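PDB 2Q30: cupin 2 conserved barrel domain protein, which is of unknown function but adopts the double-stranded beta-helix fold of RmlC-like cupins and may act as a two-fold dimer. Local coordinates for the interface of chains A and B. Residues are numbered along the deposited sequence; one frame, centred on the assembly and turned at random. Chains: chain A/B, Uncharacterized protein.

Contact 1: the interface of chains A and B. Residues chain A 6-9; chain B 83-85.
An intermolecular antiparallel beta-ladder extends the cupin double-stranded beta-helix here: strand 7-10 of chain A lies along strand 82-87 of chain B, pairing A:Lys7 with B:Val85, A:Ser8 with B:Leu84 and A:His9 with B:Val83. Four backbone hydrogen bonds are the evidence for the register. A:Lys7 N gives to B:Val85 O at 3.0 Å, and B:Val85 N returns a bond to A:Lys7 O at 2.8 Å. Further along, A:His9 N meets B:Val83 O at 2.7 Å, while B:Val83 N reaches A:His9 O at 2.8 Å. A:Lys7 and B:Val85 run side by side in the same direction, the lysine chain bending at chi2 and chi4 so that A:Lys7 NZ folds back to 3.5 Å from B:Val85 CB. That bend also brings the amine nitrogen NZ to the edge of the A:His9 ring, in its plane, where it makes a weak hydrogen bond to A:His9 NE2. On the B:Val83 side, CG1 sits between the backbone N and the carbonyl carbon (chi1 59°), and B:Val83 CG1 lies 3.6 Å from A:His9 CB. Just before the strand, A:Met6, a selenomethionine, places CG 4.0 Å from B:Leu84 CD1.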
HETATM    1  N   MSE A   6       9.896 -13.560  -3.588  1.00 52.00           N
HETATM    2  CA  MSE A   6       8.459 -13.460  -3.224  1.00 50.78           C
HETATM    3  C   MSE A   6       8.395 -13.588  -1.693  1.00 46.06           C
HETATM    4  O   MSE A   6       8.924 -14.561  -1.158  1.00 43.48           O
HETATM    5  CB  MSE A   6       7.540 -14.516  -3.854  1.00 51.77           C
HETATM    6  CG  MSE A   6       6.152 -14.606  -3.202  1.00 53.36           C
HETATM    7 SE   MSE A   6       4.809 -15.543  -4.233  0.75 73.12          SE
HETATM    8  CE  MSE A   6       4.318 -14.134  -5.475  1.00 52.66           C
ATOM      9  N   LYS A   7       7.772 -12.620  -1.008  1.00 43.74           N
ATOM     10  CA  LYS A   7       7.597 -12.712   0.447  0.50 43.14           C
ATOM     11  C   LYS A   7       6.539 -11.737   0.933  1.00 39.50           C
ATOM     12  O   LYS A   7       6.205 -10.754   0.268  1.00 35.83           O
ATOM     13  CB  LYS A   7       8.914 -12.604   1.261  0.50 43.60           C
ATOM     14  CG  LYS A   7       9.403 -11.241   1.738  0.50 46.28           C
ATOM     15  CD  LYS A   7       9.447 -10.183   0.671  0.50 45.74           C
ATOM     16  CE  LYS A   7      10.439  -9.082   1.007  0.50 45.84           C
ATOM     17  NZ  LYS A   7       9.950  -7.801   0.517  0.50 42.47           N
ATOM     18  N   SER A   8       5.970 -12.079   2.084  1.00 36.89           N
ATOM     19  CA  SER A   8       4.904 -11.284   2.676  1.00 35.04           C
ATOM     20  C   SER A   8       5.314 -10.778   4.052  1.00 32.12           C
ATOM     21  O   SER A   8       6.138 -11.405   4.725  1.00 33.13           O
ATOM     22  CB  SER A   8       3.616 -12.088   2.782  1.00 33.55           C
ATOM     23  OG  SER A   8       3.702 -12.996   3.868  1.00 37.86           O
ATOM     24  N   HIS A   9       4.690  -9.679   4.470  1.00 33.68           N
ATOM     25  CA  HIS A   9       4.927  -9.062   5.769  1.00 31.55           C
ATOM     26  C   HIS A   9       3.591  -8.741   6.379  1.00 30.79           C
ATOM     27  O   HIS A   9       2.812  -8.007   5.790  1.00 30.31           O
ATOM     28  CB  HIS A   9       5.756  -7.786   5.647  1.00 35.31           C
ATOM     29  CG  HIS A   9       6.950  -7.917   4.752  1.00 37.18           C
ATOM     30  ND1 HIS A   9       8.227  -8.097   5.239  1.00 41.53           N
ATOM     31  CD2 HIS A   9       7.062  -7.882   3.401  1.00 43.18           C
ATOM     32  CE1 HIS A   9       9.071  -8.184   4.228  1.00 43.82           C
ATOM     33  NE2 HIS A   9       8.392  -8.061   3.102  1.00 44.63           N
TER
ATOM     34  N   VAL B  83       1.423  -7.345   3.463  1.00 29.56           N
ATOM     35  CA  VAL B  83       1.972  -6.862   2.208  1.00 30.36           C
ATOM     36  C   VAL B  83       2.772  -7.979   1.576  1.00 30.38           C
ATOM     37  O   VAL B  83       3.633  -8.546   2.230  1.00 32.33           O
ATOM     38  CB  VAL B  83       2.835  -5.566   2.357  1.00 32.71           C
ATOM     39  CG1 VAL B  83       3.988  -5.746   3.275  1.00 34.68           C
ATOM     40  CG2 VAL B  83       3.323  -5.068   0.988  1.00 30.05           C
ATOM     41  N   LEU B  84       2.460  -8.283   0.320  1.00 29.56           N
ATOM     42  CA  LEU B  84       3.201  -9.220  -0.488  1.00 29.33           C
ATOM     43  C   LEU B  84       4.091  -8.382  -1.388  1.00 30.25           C
ATOM     44  O   LEU B  84       3.633  -7.393  -1.969  1.00 29.41           O
ATOM     45  CB  LEU B  84       2.270 -10.033  -1.399  1.00 29.90           C
ATOM     46  CG  LEU B  84       2.960 -11.021  -2.355  1.00 31.55           C
ATOM     47  CD1 LEU B  84       3.357 -12.276  -1.559  1.00 32.89           C
ATOM     48  CD2 LEU B  84       2.055 -11.425  -3.522  1.00 31.50           C
ATOM     49  N   VAL B  85       5.362  -8.739  -1.478  1.00 30.40           N
ATOM     50  CA  VAL B  85       6.262  -8.127  -2.462  1.00 30.48           C
ATOM     51  C   VAL B  85       6.739  -9.293  -3.315  1.00 33.22           C
ATOM     52  O   VAL B  85       7.171 -10.308  -2.784  1.00 34.95           O
ATOM     53  CB  VAL B  85       7.451  -7.407  -1.845  1.00 31.03           C
ATOM     54  CG1 VAL B  85       8.289  -6.723  -2.983  1.00 30.13           C
ATOM     55  CG2 VAL B  85       7.000  -6.415  -0.777  1.00 31.17           C
TER

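Contact 2: the interface of chains A and B. Residues chain A 84-87; chain B 6.
B:Met6 meets the end of strand 82-87 of chain A, at residues A:Val85, A:Ala86 and A:Pro87, where the first modelled residue of one cupin subunit rests on the barrel of the other. The apolar contacts come first. B:Met6 CB is 4.0 Å from the ring carbon A:Pro87 CD, and the two side chains cross at about a right angle, so the proline meets the base of the methionine chain rather than running alongside it. The same B:Met6 CB stands 4.0 Å from A:Ala86 CA and 4.1 Å from the A:Ala86 methyl carbon CB.

The second kind of contact sets carbon against polar backbone atoms: B:Met6 CB approaches A:Val85 O, and CG lies farther from the same oxygen. A:Leu84 takes a marginal part, its CD1 being 4.3 Å from B:Met6 N. These are van der Waals approaches.

Shape and order limit what can be claimed. With CG opposite the backbone N (chi1 177°), CB is left as the near atom, and B:Met6 CG stands back at 4.1 Å from A:Val85 O before the chain runs on through the selenium of this selenomethionine. The residue is poorly ordered, so its outer atoms are placed with less confidence, although 51 Å² of its surface is hidden by chain A. The shortest approach in the patch joins B:Met6 CB to A:Val85 O, at 3.4 Å.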
ATOM      1  N   LEU A  84      -2.372   8.348  -0.390  1.00 30.09           N
ATOM      2  CA  LEU A  84      -1.898   9.609  -0.944  1.00 29.26           C
ATOM      3  C   LEU A  84      -0.920   9.212  -2.021  1.00 29.40           C
ATOM      4  O   LEU A  84      -0.128   8.332  -1.761  1.00 27.98           O
ATOM      5  CB  LEU A  84      -1.132  10.383   0.112  1.00 27.41           C
ATOM      6  CG  LEU A  84      -0.450  11.694  -0.306  1.00 31.81           C
ATOM      7  CD1 LEU A  84      -1.461  12.760  -0.583  1.00 31.84           C
ATOM      8  CD2 LEU A  84       0.495  12.090   0.824  1.00 33.79           C
ATOM      9  N   VAL A  85      -0.992   9.833  -3.207  1.00 26.54           N
ATOM     10  CA  VAL A  85       0.006   9.652  -4.258  1.00 29.03           C
ATOM     11  C   VAL A  85       0.589  11.032  -4.556  1.00 31.51           C
ATOM     12  O   VAL A  85      -0.150  11.986  -4.774  1.00 30.01           O
ATOM     13  CB  VAL A  85      -0.532   9.029  -5.558  1.00 31.01           C
ATOM     14  CG1 VAL A  85       0.678   8.642  -6.516  1.00 30.21           C
ATOM     15  CG2 VAL A  85      -1.346   7.790  -5.260  1.00 30.59           C
ATOM     16  N   ALA A  86       1.906  11.111  -4.613  1.00 30.86           N
ATOM     17  CA  ALA A  86       2.576  12.373  -4.829  1.00 31.74           C
ATOM     18  C   ALA A  86       3.962  12.196  -5.396  1.00 30.78           C
ATOM     19  O   ALA A  86       4.575  11.151  -5.188  1.00 31.13           O
ATOM     20  CB  ALA A  86       2.667  13.153  -3.480  1.00 31.66           C
ATOM     21  N   PRO A  87       4.444  13.211  -6.155  1.00 30.67           N
ATOM     22  CA  PRO A  87       5.851  13.202  -6.525  1.00 30.23           C
ATOM     23  C   PRO A  87       6.709  13.262  -5.234  1.00 28.69           C
ATOM     24  O   PRO A  87       6.297  13.859  -4.226  1.00 28.37           O
ATOM     25  CB  PRO A  87       6.011  14.491  -7.371  1.00 31.36           C
ATOM     26  CG  PRO A  87       4.645  14.785  -7.875  1.00 32.30           C
ATOM     27  CD  PRO A  87       3.746  14.373  -6.743  1.00 32.41           C
TER
HETATM   28  N   MSE B   6      -0.565  15.787  -3.454  1.00 54.61           N
HETATM   29  CA  MSE B   6      -1.021  15.913  -4.875  1.00 53.63           C
HETATM   30  C   MSE B   6      -2.445  15.353  -5.037  1.00 50.32           C
HETATM   31  O   MSE B   6      -3.320  16.055  -5.515  1.00 50.24           O
HETATM   32  CB  MSE B   6      -0.027  15.224  -5.829  1.00 57.37           C
HETATM   33  CG  MSE B   6      -0.373  15.192  -7.345  1.00 59.13           C
HETATM   34 SE   MSE B   6      -0.526  16.918  -8.257  0.75 88.65          SE
HETATM   35  CE  MSE B   6      -0.667  16.296 -10.110  1.00 71.30           C
TER

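Contact 3: the interface of chains A and B. Residues chain A 33, 56, 58, 105, 107; chain B 32-33, 105, 107.
Extended backbone of strands 56-63 and 100-107 of chain A, at A:Glu56, A:Asn58, A:Thr105 and A:Ala107, faces the B:Asn32 and B:Phe33 loop and strand 100-107 of chain B, bringing two cupin barrels together close to their two-fold axis. B:Asn32 ND2 donates to the carboxylate oxygen A:Glu56 OE1 at 2.7 Å. The oxygen is met on its anti side, 25° out of the carboxylate plane, yet it lies close to the plane of the amide; the carboxylate and amide planes are 70° apart.

B:Phe33 pushes its ring into chain A. With CG placed between its backbone N and carbonyl carbon (chi1 49°), the ring carries B:Phe33 CZ to 3.5 Å from A:Glu56 CB. B:Phe33 CD2 touches the A:Ala107 methyl carbon CB at 3.7 Å, and the backbone oxygen A:Thr105 O lies at the ring edge, in plane, 3.8 Å from B:Phe33 CE2. The reciprocal contact joins A:Phe33 CD2 to B:Ala107 CB at 3.6 Å.

Between these aromatic contacts, the two threonines reach toward each other tip to tip, their CG2 methyls 4.0 Å apart at A:Thr105 and B:Thr105. The A:Ala107 and B:Ala107 methyl carbons CB also face each other at 3.9 Å. A:Asn58 approaches B:Thr105 from the opposite direction, and A:Asn58 ND2 makes a weak hydrogen bond to B:Thr105 OG1 at 3.2 Å.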
ATOM      1  N   PHE A  33      11.593  -0.430  -6.213  1.00 30.46           N
ATOM      2  CA  PHE A  33      11.020   0.453  -5.206  1.00 29.30           C
ATOM      3  C   PHE A  33      11.588   0.257  -3.793  1.00 29.32           C
ATOM      4  O   PHE A  33      12.275  -0.720  -3.504  1.00 26.35           O
ATOM      5  CB  PHE A  33       9.465   0.411  -5.186  1.00 30.58           C
ATOM      6  CG  PHE A  33       8.837  -0.982  -5.247  1.00 28.48           C
ATOM      7  CD1 PHE A  33       9.468  -2.138  -4.745  1.00 28.91           C
ATOM      8  CD2 PHE A  33       7.533  -1.112  -5.746  1.00 35.14           C
ATOM      9  CE1 PHE A  33       8.818  -3.384  -4.801  1.00 32.76           C
ATOM     10  CE2 PHE A  33       6.886  -2.366  -5.781  1.00 32.08           C
ATOM     11  CZ  PHE A  33       7.544  -3.489  -5.310  1.00 31.43           C
ATOM     12  N   GLU A  56       7.756   9.018  -7.722  1.00 30.10           N
ATOM     13  CA  GLU A  56       6.586   9.241  -6.886  1.00 31.30           C
ATOM     14  C   GLU A  56       6.546   8.363  -5.654  1.00 29.81           C
ATOM     15  O   GLU A  56       7.284   7.407  -5.552  1.00 30.99           O
ATOM     16  CB  GLU A  56       5.348   8.966  -7.732  1.00 30.97           C
ATOM     17  CG  GLU A  56       5.039  10.061  -8.726  1.00 31.86           C
ATOM     18  CD  GLU A  56       4.059   9.591  -9.760  1.00 37.11           C
ATOM     19  OE1 GLU A  56       4.485   8.830 -10.643  1.00 39.96           O
ATOM     20  OE2 GLU A  56       2.886  10.016  -9.725  1.00 42.54           O
ATOM     21  N   ASN A  58       3.563   6.563  -2.762  1.00 29.47           N
ATOM     22  CA  ASN A  58       2.188   6.433  -2.321  1.00 32.60           C
ATOM     23  C   ASN A  58       2.261   6.128  -0.827  1.00 32.17           C
ATOM     24  O   ASN A  58       3.187   5.430  -0.387  1.00 33.52           O
ATOM     25  CB  ASN A  58       1.346   5.475  -3.179  1.00 34.43           C
ATOM     26  CG  ASN A  58       1.617   4.006  -2.915  1.00 38.96           C
ATOM     27  OD1 ASN A  58       1.253   3.473  -1.892  1.00 46.22           O
ATOM     28  ND2 ASN A  58       2.158   3.339  -3.898  1.00 38.54           N
ATOM     29  N   THR A 105       5.500   3.472  -0.366  1.00 29.90           N
ATOM     30  CA  THR A 105       6.165   2.846  -1.511  1.00 30.24           C
ATOM     31  C   THR A 105       6.659   3.993  -2.388  1.00 30.97           C
ATOM     32  O   THR A 105       5.874   4.857  -2.775  1.00 29.18           O
ATOM     33  CB  THR A 105       5.235   1.916  -2.314  1.00 30.37           C
ATOM     34  OG1 THR A 105       4.742   0.905  -1.419  1.00 33.67           O
ATOM     35  CG2 THR A 105       6.021   1.254  -3.468  1.00 29.19           C
ATOM     36  N   ALA A 107       8.922   4.925  -5.826  1.00 30.17           N
ATOM     37  CA  ALA A 107       9.398   4.392  -7.128  1.00 30.74           C
ATOM     38  C   ALA A 107       9.720   5.504  -8.139  1.00 31.89           C
ATOM     39  O   ALA A 107       8.929   6.431  -8.290  1.00 32.50           O
ATOM     40  CB  ALA A 107       8.385   3.473  -7.737  1.00 28.87           C
TER
ATOM     41  N   ASN B  32       6.256   5.927 -13.312  1.00 32.27           N
ATOM     42  CA  ASN B  32       6.919   5.396 -12.112  1.00 32.30           C
ATOM     43  C   ASN B  32       6.309   4.157 -11.532  1.00 31.43           C
ATOM     44  O   ASN B  32       7.030   3.252 -11.085  1.00 28.88           O
ATOM     45  CB  ASN B  32       6.951   6.485 -11.045  1.00 33.24           C
ATOM     46  CG  ASN B  32       7.708   7.723 -11.515  1.00 33.30           C
ATOM     47  OD1 ASN B  32       8.801   7.606 -12.048  1.00 29.12           O
ATOM     48  ND2 ASN B  32       7.113   8.904 -11.345  1.00 33.57           N
ATOM     49  N   PHE B  33       4.980   4.139 -11.488  1.00 29.99           N
ATOM     50  CA  PHE B  33       4.239   2.984 -11.055  1.00 28.82           C
ATOM     51  C   PHE B  33       2.751   3.048 -11.454  1.00 27.98           C
ATOM     52  O   PHE B  33       2.224   4.108 -11.815  1.00 27.72           O
ATOM     53  CB  PHE B  33       4.388   2.697  -9.517  1.00 31.50           C
ATOM     54  CG  PHE B  33       4.174   3.901  -8.564  1.00 31.66           C
ATOM     55  CD1 PHE B  33       3.389   5.015  -8.881  1.00 31.88           C
ATOM     56  CD2 PHE B  33       4.702   3.833  -7.271  1.00 32.68           C
ATOM     57  CE1 PHE B  33       3.204   6.062  -7.957  1.00 33.17           C
ATOM     58  CE2 PHE B  33       4.501   4.848  -6.345  1.00 31.72           C
ATOM     59  CZ  PHE B  33       3.759   5.974  -6.692  1.00 32.67           C
ATOM     60  N   THR B 105       0.620  -2.047  -6.215  1.00 30.51           N
ATOM     61  CA  THR B 105       1.524  -1.072  -6.804  1.00 31.41           C
ATOM     62  C   THR B 105       2.506  -1.870  -7.626  1.00 31.76           C
ATOM     63  O   THR B 105       3.104  -2.785  -7.086  1.00 31.25           O
ATOM     64  CB  THR B 105       2.262  -0.312  -5.728  1.00 31.59           C
ATOM     65  OG1 THR B 105       1.301   0.453  -5.003  1.00 34.04           O
ATOM     66  CG2 THR B 105       3.311   0.632  -6.340  1.00 30.63           C
ATOM     67  N   ALA B 107       5.915  -1.594 -10.195  1.00 29.04           N
ATOM     68  CA  ALA B 107       7.042  -0.726 -10.494  1.00 30.33           C
ATOM     69  C   ALA B 107       8.203  -1.523 -11.124  1.00 31.28           C
ATOM     70  O   ALA B 107       8.648  -2.514 -10.521  1.00 31.78           O
ATOM     71  CB  ALA B 107       7.511  -0.050  -9.224  1.00 30.87           C
TER

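Contact 4: the interface of chains A and B. Residues chain A 6; chain B 76, 84, 86, 90-92.
The segment just ahead of strand 7-10 of chain A, at A:Met6, meets chain B at strands 75-78 and 82-87, at the loop residues B:Thr90 and B:Pro91, and at the start of strand 92-96. The selenomethionine side chain does the touching, and 78 Å² of A:Met6 is hidden by these residues. Its first two torsions are extended, and the bend comes at chi3 (-80°), which turns the terminal methyl CE between B:Ala86 and the B:Thr90 to B:His92 segment.

CE packs against several groups at once. The methyl carbon B:Ala86 CB is 3.4 Å from A:Met6 CE, tighter than usual for two carbons. The backbone oxygen B:Pro91 O also lies 3.4 Å from A:Met6 CE, a polar atom beside a methyl group. B:His92 CB approaches A:Met6 CE at 3.6 Å, and B:Thr90 CG2 does so at 3.8 Å, the threonine side chain crossing that of A:Met6 at a slant. B:Ile76 contributes at longer range, with CD1 4.5 Å from A:Met6 CG.

Within chain B, the imidazole nitrogen B:His92 ND1 donates to B:Thr90 O at 2.6 Å, and the oxygen lies near the ring plane. This bond should help fix both the histidine ring and the loop segment through B:Pro91 that borders the methyl. The site sits on the cupin barrel of chain B where the loop through B:Thr90 and B:Pro91 leads into strand 92-96, beside strand 82-87.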
HETATM    1  N   MSE A   6       9.896 -13.560  -3.588  1.00 52.00           N
HETATM    2  CA  MSE A   6       8.459 -13.460  -3.224  1.00 50.78           C
HETATM    3  C   MSE A   6       8.395 -13.588  -1.693  1.00 46.06           C
HETATM    4  O   MSE A   6       8.924 -14.561  -1.158  1.00 43.48           O
HETATM    5  CB  MSE A   6       7.540 -14.516  -3.854  1.00 51.77           C
HETATM    6  CG  MSE A   6       6.152 -14.606  -3.202  1.00 53.36           C
HETATM    7 SE   MSE A   6       4.809 -15.543  -4.233  0.75 73.12          SE
HETATM    8  CE  MSE A   6       4.318 -14.134  -5.475  1.00 52.66           C
TER
ATOM      9  N   ILE B  76      -0.089 -18.036   0.906  1.00 30.28           N
ATOM     10  CA  ILE B  76       0.491 -17.328   2.036  1.00 31.31           C
ATOM     11  C   ILE B  76      -0.693 -16.569   2.638  1.00 28.77           C
ATOM     12  O   ILE B  76      -1.336 -15.813   1.911  1.00 28.96           O
ATOM     13  CB  ILE B  76       1.562 -16.303   1.628  1.00 29.68           C
ATOM     14  CG1 ILE B  76       2.713 -16.948   0.859  1.00 32.95           C
ATOM     15  CG2 ILE B  76       2.106 -15.593   2.876  1.00 34.82           C
ATOM     16  CD1 ILE B  76       3.683 -15.914   0.286  1.00 34.67           C
ATOM     17  N   LEU B  84       2.460  -8.283   0.320  1.00 29.56           N
ATOM     18  CA  LEU B  84       3.201  -9.220  -0.488  1.00 29.33           C
ATOM     19  C   LEU B  84       4.091  -8.382  -1.388  1.00 30.25           C
ATOM     20  O   LEU B  84       3.633  -7.393  -1.969  1.00 29.41           O
ATOM     21  CB  LEU B  84       2.270 -10.033  -1.399  1.00 29.90           C
ATOM     22  CG  LEU B  84       2.960 -11.021  -2.355  1.00 31.55           C
ATOM     23  CD1 LEU B  84       3.357 -12.276  -1.559  1.00 32.89           C
ATOM     24  CD2 LEU B  84       2.055 -11.425  -3.522  1.00 31.50           C
ATOM     25  N   ALA B  86       6.691  -9.134  -4.639  1.00 32.54           N
ATOM     26  CA  ALA B  86       7.107 -10.196  -5.534  1.00 33.02           C
ATOM     27  C   ALA B  86       7.534  -9.677  -6.885  1.00 32.52           C
ATOM     28  O   ALA B  86       7.042  -8.616  -7.324  1.00 31.05           O
ATOM     29  CB  ALA B  86       5.964 -11.177  -5.765  1.00 32.12           C
ATOM     30  N   THR B  90       7.184 -13.653 -11.201  1.00 34.28           N
ATOM     31  CA  THR B  90       6.853 -14.747 -10.275  1.00 32.96           C
ATOM     32  C   THR B  90       5.332 -14.872 -10.257  1.00 32.37           C
ATOM     33  O   THR B  90       4.658 -13.870 -10.004  1.00 34.62           O
ATOM     34  CB  THR B  90       7.330 -14.424  -8.850  1.00 32.80           C
ATOM     35  OG1 THR B  90       8.756 -14.299  -8.857  1.00 38.30           O
ATOM     36  CG2 THR B  90       6.902 -15.494  -7.853  1.00 36.50           C
ATOM     37  N   PRO B  91       4.780 -16.077 -10.507  1.00 31.87           N
ATOM     38  CA  PRO B  91       3.316 -16.229 -10.476  1.00 31.16           C
ATOM     39  C   PRO B  91       2.715 -15.704  -9.173  1.00 31.32           C
ATOM     40  O   PRO B  91       3.205 -16.026  -8.115  1.00 30.77           O
ATOM     41  CB  PRO B  91       3.136 -17.729 -10.626  1.00 31.90           C
ATOM     42  CG  PRO B  91       4.292 -18.130 -11.433  1.00 33.47           C
ATOM     43  CD  PRO B  91       5.417 -17.357 -10.856  1.00 32.18           C
ATOM     44  N   HIS B  92       1.719 -14.838  -9.273  1.00 30.09           N
ATOM     45  CA  HIS B  92       1.090 -14.239  -8.109  1.00 30.19           C
ATOM     46  C   HIS B  92      -0.398 -13.994  -8.381  1.00 31.31           C
ATOM     47  O   HIS B  92      -0.798 -13.598  -9.498  1.00 29.50           O
ATOM     48  CB  HIS B  92       1.792 -12.946  -7.737  1.00 30.32           C
ATOM     49  CG  HIS B  92       1.839 -11.964  -8.856  1.00 32.00           C
ATOM     50  ND1 HIS B  92       2.847 -11.957  -9.798  1.00 34.14           N
ATOM     51  CD2 HIS B  92       0.958 -11.010  -9.237  1.00 35.18           C
ATOM     52  CE1 HIS B  92       2.601 -11.018 -10.691  1.00 31.72           C
ATOM     53  NE2 HIS B  92       1.461 -10.426 -10.370  1.00 31.36           N
TER

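Contact 1 and contact 4 are neighbours, their C-alpha centres about 7 Å apart, and they share A:Met6 and B:Leu84: the strand pairing and the buried selenomethionine belong to one N-terminal arm. Contact 2 uses the corresponding arm of chain B on strand 82-87 of chain A, about 23 Å from contact 1 and 26 Å from contact 4. Contact 3 lies between, about 16 Å from contact 1, 11 Å from contact 2 and 17 Å from contact 4. Reciprocal arm exchange flanking a central barrel-to-barrel contact is consistent with a two-fold dimer, although the structure alone does not show that it forms in solution.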